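Local coordinates for protein hypoxanthine-guanine phosphoribosyltransferase (PDB 1PZM) that probably converts guanine and hypoxanthine to their 5'-monophosphate nucleotides in purine salvage, taking the phosphoribosyl group from 5-phosphoribosylpyrophosphate, at residues R119-V124 with A147-V152; K66-F71 with V124-D129. One frame throughout, in Å; residues are numbered along the deposited sequence.

Contact 1 (R119-V124 with A147-V152); sequences RHIMLV and ASLKTV
H120 and S148 meet at the start of two parallel strands, where a side-chain hydrogen bond supplements the backbone ladder. ND1 of H120 lies 2.9 Å from OG of S148 in a nearly straight bond whose donor could be either group. CB of A147 rests over one face of the H120 imidazole, 3.9 Å from the ring centroid, a CH-pi contact offset toward the rim. The serine hydroxyl is placed by chi1 of 63°, with OG between the backbone N and the carbonyl carbon, and it also binds a water that donates to O of I121; the ring is thus linked through S148 and the water to the backbone of its own strand.

From there the parallel register runs unbroken from H120/S148 to V124/V152. I121 and L123 each bond through N and O to the partner strand: I121 N to S148 O, K150 N to I121 O, L123 N to K150 O, and V152 N to L123 O, the last at 2.8 Å. On one face CD1 of L149 leans across to CG1 of its register partner I121, 3.5 Å away, and more loosely to CG of L123. On the other, M122 extends with CG anti to the backbone N (chi1 -176°), which helps bring SD of M122 within 3.6 Å of CG1 of V152; the two side chains cross at about a right angle. CG1 of V152 also lies 3.7 Å from CG2 of V124, the two valines side by side and pointing the same way.

The pair belongs to the parallel sheet of the phosphoribosyltransferase fold, joined by a right-handed beta-alpha-beta crossover through helix 132-142. That helix covers the I121, L123 and L149 face, F51 stacks on H120, helix 69-81 packs on V124 and V152, and strand 59-64 hydrogen-bonds to the far edge of strand 120-125.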
# COMPACT_ATOMS: atom_id res chain seq x y z
N ARG A 119 -0.59 7.95 21.61
CA ARG A 119 -1.39 7.10 20.69
C ARG A 119 -0.96 5.64 20.70
O ARG A 119 0.19 5.32 21.09
CB ARG A 119 -1.31 7.63 19.23
CG ARG A 119 -1.74 9.08 19.06
CD ARG A 119 -3.13 9.35 19.57
NE ARG A 119 -3.48 10.73 19.31
CZ ARG A 119 -4.54 11.35 19.82
NH1 ARG A 119 -5.36 10.71 20.64
NH2 ARG A 119 -4.77 12.62 19.50
N HIS A 120 -1.86 4.75 20.29
CA HIS A 120 -1.55 3.32 20.23
C HIS A 120 -1.00 3.03 18.84
O HIS A 120 -1.68 3.25 17.82
CB HIS A 120 -2.79 2.49 20.51
CG HIS A 120 -3.30 2.64 21.91
ND1 HIS A 120 -2.61 2.16 23.01
CD2 HIS A 120 -4.42 3.23 22.40
CE1 HIS A 120 -3.29 2.44 24.11
NE2 HIS A 120 -4.39 3.09 23.77
N ILE A 121 0.27 2.64 18.78
CA ILE A 121 0.88 2.45 17.46
C ILE A 121 1.40 1.03 17.23
O ILE A 121 1.81 0.34 18.16
CB ILE A 121 2.00 3.49 17.20
CG1 ILE A 121 3.17 3.25 18.12
CG2 ILE A 121 1.50 4.96 17.28
CD1 ILE A 121 4.34 4.16 17.76
N MET A 122 1.34 0.62 15.96
CA MET A 122 1.73 -0.72 15.57
C MET A 122 2.59 -0.66 14.33
O MET A 122 2.13 -0.20 13.22
CB MET A 122 0.50 -1.56 15.26
CG MET A 122 0.89 -3.02 14.92
SD MET A 122 -0.48 -4.14 14.87
CE MET A 122 -0.75 -4.25 16.74
N LEU A 123 3.84 -1.11 14.47
CA LEU A 123 4.75 -1.16 13.33
C LEU A 123 4.40 -2.37 12.50
O LEU A 123 4.24 -3.50 13.05
CB LEU A 123 6.22 -1.24 13.77
CG LEU A 123 6.83 0.04 14.34
CD1 LEU A 123 8.12 -0.24 15.07
CD2 LEU A 123 7.04 1.05 13.22
N VAL A 124 4.31 -2.15 11.18
CA VAL A 124 3.84 -3.19 10.27
C VAL A 124 4.99 -3.51 9.31
O VAL A 124 5.45 -2.66 8.57
CB VAL A 124 2.58 -2.76 9.44
CG1 VAL A 124 2.22 -3.88 8.44
CG2 VAL A 124 1.39 -2.45 10.37
N ALA A 147 1.27 5.89 23.56
CA ALA A 147 0.59 5.11 24.60
C ALA A 147 1.10 3.66 24.65
O ALA A 147 1.39 3.18 25.70
CB ALA A 147 -0.93 5.15 24.41
N SER A 148 1.16 2.97 23.51
CA SER A 148 1.80 1.65 23.44
C SER A 148 2.43 1.46 22.06
O SER A 148 2.08 2.15 21.09
CB SER A 148 0.78 0.57 23.69
OG SER A 148 -0.18 0.66 22.65
N LEU A 149 3.39 0.55 21.99
CA LEU A 149 4.01 0.19 20.73
C LEU A 149 4.00 -1.32 20.57
O LEU A 149 4.48 -2.06 21.47
CB LEU A 149 5.45 0.65 20.71
CG LEU A 149 6.18 0.06 19.50
CD1 LEU A 149 5.60 0.70 18.21
CD2 LEU A 149 7.71 0.19 19.58
N LYS A 150 3.48 -1.79 19.44
CA LYS A 150 3.51 -3.21 19.17
C LYS A 150 4.00 -3.41 17.73
O LYS A 150 4.01 -2.45 16.94
CB LYS A 150 2.14 -3.88 19.37
CG LYS A 150 1.58 -3.93 20.82
CD LYS A 150 2.29 -4.93 21.76
CE LYS A 150 1.93 -4.61 23.23
NZ LYS A 150 3.00 -5.06 24.21
N THR A 151 4.46 -4.63 17.42
CA THR A 151 4.94 -4.95 16.09
C THR A 151 4.21 -6.11 15.52
O THR A 151 4.05 -7.17 16.20
CB THR A 151 6.44 -5.28 16.11
OG1 THR A 151 6.68 -6.35 17.10
CG2 THR A 151 7.25 -4.11 16.62
N VAL A 152 3.83 -5.98 14.25
CA VAL A 152 3.26 -7.12 13.54
C VAL A 152 4.13 -7.38 12.29
O VAL A 152 4.51 -6.42 11.57
CB VAL A 152 1.77 -6.89 13.17
CG1 VAL A 152 1.58 -5.56 12.33
CG2 VAL A 152 1.18 -8.10 12.41
O HOH W 1 -0.15 -0.33 20.17

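Contact 2 (K66-F71 with V124-D129); sequences KGSFIF and VEDIVD. With 5GP (guanosine-5'-monophosphate), chain C.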
# COMPACT_ATOMS: atom_id res chain seq x y z
N LYS A 66 9.39 -0.11 1.51
CA LYS A 66 8.34 -0.30 0.48
C LYS A 66 7.55 -1.54 0.73
O LYS A 66 6.38 -1.61 0.45
CB LYS A 66 9.01 -0.47 -0.89
CG LYS A 66 9.70 0.82 -1.50
CD LYS A 66 10.07 0.57 -2.99
CE LYS A 66 10.72 1.76 -3.69
NZ LYS A 66 10.86 1.40 -5.13
N GLY A 67 8.24 -2.55 1.25
CA GLY A 67 7.76 -3.93 1.20
C GLY A 67 6.50 -4.22 1.95
O GLY A 67 5.82 -5.21 1.62
N SER A 68 6.17 -3.43 2.97
CA SER A 68 5.00 -3.76 3.79
C SER A 68 3.72 -3.22 3.19
O SER A 68 2.66 -3.41 3.78
CB SER A 68 5.16 -3.24 5.23
OG SER A 68 6.49 -3.52 5.69
N PHE A 69 3.80 -2.51 2.06
CA PHE A 69 2.55 -1.91 1.56
C PHE A 69 1.39 -2.85 1.24
O PHE A 69 0.21 -2.49 1.48
CB PHE A 69 2.75 -0.87 0.43
CG PHE A 69 2.73 -1.44 -0.98
CD1 PHE A 69 1.70 -1.09 -1.86
CD2 PHE A 69 3.81 -2.22 -1.46
CE1 PHE A 69 1.69 -1.55 -3.20
CE2 PHE A 69 3.82 -2.70 -2.77
CZ PHE A 69 2.74 -2.39 -3.64
N ILE A 70 1.67 -4.01 0.65
CA ILE A 70 0.55 -4.93 0.40
C ILE A 70 -0.06 -5.55 1.67
O ILE A 70 -1.28 -5.56 1.85
CB ILE A 70 0.90 -5.97 -0.67
CG1 ILE A 70 1.03 -5.19 -2.02
CG2 ILE A 70 -0.22 -7.10 -0.74
CD1 ILE A 70 1.61 -5.92 -3.19
N PHE A 71 0.82 -6.00 2.57
CA PHE A 71 0.42 -6.57 3.85
C PHE A 71 -0.40 -5.55 4.63
O PHE A 71 -1.41 -5.89 5.22
CB PHE A 71 1.67 -7.00 4.63
CG PHE A 71 1.37 -7.62 5.98
CD1 PHE A 71 0.39 -8.60 6.13
CD2 PHE A 71 2.15 -7.25 7.10
CE1 PHE A 71 0.11 -9.15 7.37
CE2 PHE A 71 1.91 -7.86 8.36
CZ PHE A 71 0.89 -8.78 8.50
N VAL A 124 4.31 -2.15 11.18
CA VAL A 124 3.84 -3.19 10.27
C VAL A 124 4.99 -3.51 9.31
O VAL A 124 5.45 -2.66 8.57
CB VAL A 124 2.58 -2.76 9.44
CG1 VAL A 124 2.22 -3.88 8.44
CG2 VAL A 124 1.39 -2.45 10.37
N GLU A 125 5.47 -4.75 9.36
CA GLU A 125 6.64 -5.14 8.58
C GLU A 125 6.33 -6.33 7.70
O GLU A 125 5.58 -7.25 8.11
CB GLU A 125 7.74 -5.58 9.53
CG GLU A 125 8.46 -4.49 10.23
CD GLU A 125 9.78 -4.18 9.58
OE1 GLU A 125 9.80 -3.85 8.36
OE2 GLU A 125 10.81 -4.31 10.30
N ASP A 126 6.97 -6.39 6.54
CA ASP A 126 6.78 -7.58 5.70
C ASP A 126 7.60 -8.78 6.21
O ASP A 126 7.06 -9.89 6.35
CB ASP A 126 7.12 -7.29 4.24
CG ASP A 126 8.41 -6.55 4.07
OD1 ASP A 126 9.12 -6.25 5.05
OD2 ASP A 126 8.82 -6.22 2.95
N ILE A 127 8.86 -8.56 6.51
CA ILE A 127 9.76 -9.66 6.86
C ILE A 127 10.85 -9.13 7.77
O ILE A 127 11.37 -8.03 7.56
CB ILE A 127 10.29 -10.42 5.57
CG1 ILE A 127 11.12 -11.65 5.98
CG2 ILE A 127 11.06 -9.49 4.59
CD1 ILE A 127 11.06 -12.76 4.91
N VAL A 128 11.15 -9.90 8.80
CA VAL A 128 12.22 -9.56 9.73
C VAL A 128 13.26 -10.66 9.74
O VAL A 128 12.94 -11.84 9.97
CB VAL A 128 11.70 -9.26 11.15
CG1 VAL A 128 12.86 -8.94 12.10
CG2 VAL A 128 10.72 -8.06 11.14
N ASP A 129 14.52 -10.29 9.52
CA ASP A 129 15.57 -11.27 9.43
C ASP A 129 16.56 -11.05 10.60
O ASP A 129 16.37 -11.64 11.67
CB ASP A 129 16.16 -11.18 8.00
CG ASP A 129 17.27 -12.19 7.75
OD1 ASP A 129 17.37 -13.21 8.47
OD2 ASP A 129 18.08 -12.03 6.81
P 5GP C . 16.85 -7.12 8.79
O1P 5GP C . 15.86 -7.81 9.66
O2P 5GP C . 18.15 -7.83 8.72
O3P 5GP C . 17.11 -5.81 9.44
O5' 5GP C . 16.21 -6.92 7.33
C5' 5GP C . 16.85 -6.17 6.29
C4' 5GP C . 15.87 -5.81 5.13
O4' 5GP C . 15.69 -6.86 4.18
C3' 5GP C . 14.47 -5.41 5.56
O3' 5GP C . 13.96 -4.32 4.77
C2' 5GP C . 13.68 -6.68 5.29
O2' 5GP C . 12.32 -6.39 5.16
C1' 5GP C . 14.34 -7.27 4.03
N9 5GP C . 14.30 -8.76 3.99
C8 5GP C . 14.94 -9.71 4.81
N7 5GP C . 14.70 -11.00 4.31
C5 5GP C . 14.15 -10.78 3.06
C6 5GP C . 13.68 -11.66 2.09
O6 5GP C . 13.69 -12.92 2.28
N1 5GP C . 13.15 -11.16 0.90
C2 5GP C . 13.12 -9.78 0.69
N2 5GP C . 12.65 -9.26 -0.45
N3 5GP C . 13.56 -8.92 1.65
C4 5GP C . 14.07 -9.43 2.82
O HOH W 2 10.95 -3.94 2.87
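S68 and D126 join a type I beta turn, K66-F69, to a strand end and corner of the type I phosphoribosyltransferase fold; V124-D129 opens the family's PRPP-binding signature motif. Among the polar contacts, OG of S68 is hydrogen-bonded chiefly to O of V64; O of V124, 3.2 Å from OG of S68, competes for the same proton. N of D126 is 3.0 Å from OG of S68. A water donates to OD2 of D126 and is held weakly by N of G67.

Close backbone packing comes next. OD2 of D126 sits 3.1 Å from CA of G67, an approach made possible because glycine carries no side chain. Apolar contact is made by F71, whose CG is anti to the backbone N (chi1 -180°); this swings the ring toward the strand, and CD2 of F71 comes within 3.6 Å of CG1 of V124 and, obliquely, of O of E125.

GMP is met from D126 onward: OD1 of D126 is 3.2 Å from O2' of GMP. CG2 of I127 touches the nucleoside at N9 and O2', T133 and K157 also hydrogen-bond to GMP, and N of D129 donates to phosphate oxygen O1P at 2.8 Å, while O2' donates to O of I127 at 3.1 Å.

Contacts 1 and 2 lie about 15 Å apart, centre to centre, and share V124, near the C-terminal end of strand 120-125, two residues before the chain turns at D126. Along the chain their segments alternate: 66-71, then 119-124 running straight into 124-129, then 147-152. Strand 148-156 serves both, for V152 O probably accepts a hydrogen bond from E125 N at 2.9 Å, and V152 CG2 packs on F71 CZ. The parallel sheet thus continues from the paired strands of contact 1 to the C-terminal end of strand 120-125, where contact 2 joins the start of helix 69-81 to the chain that binds GMP.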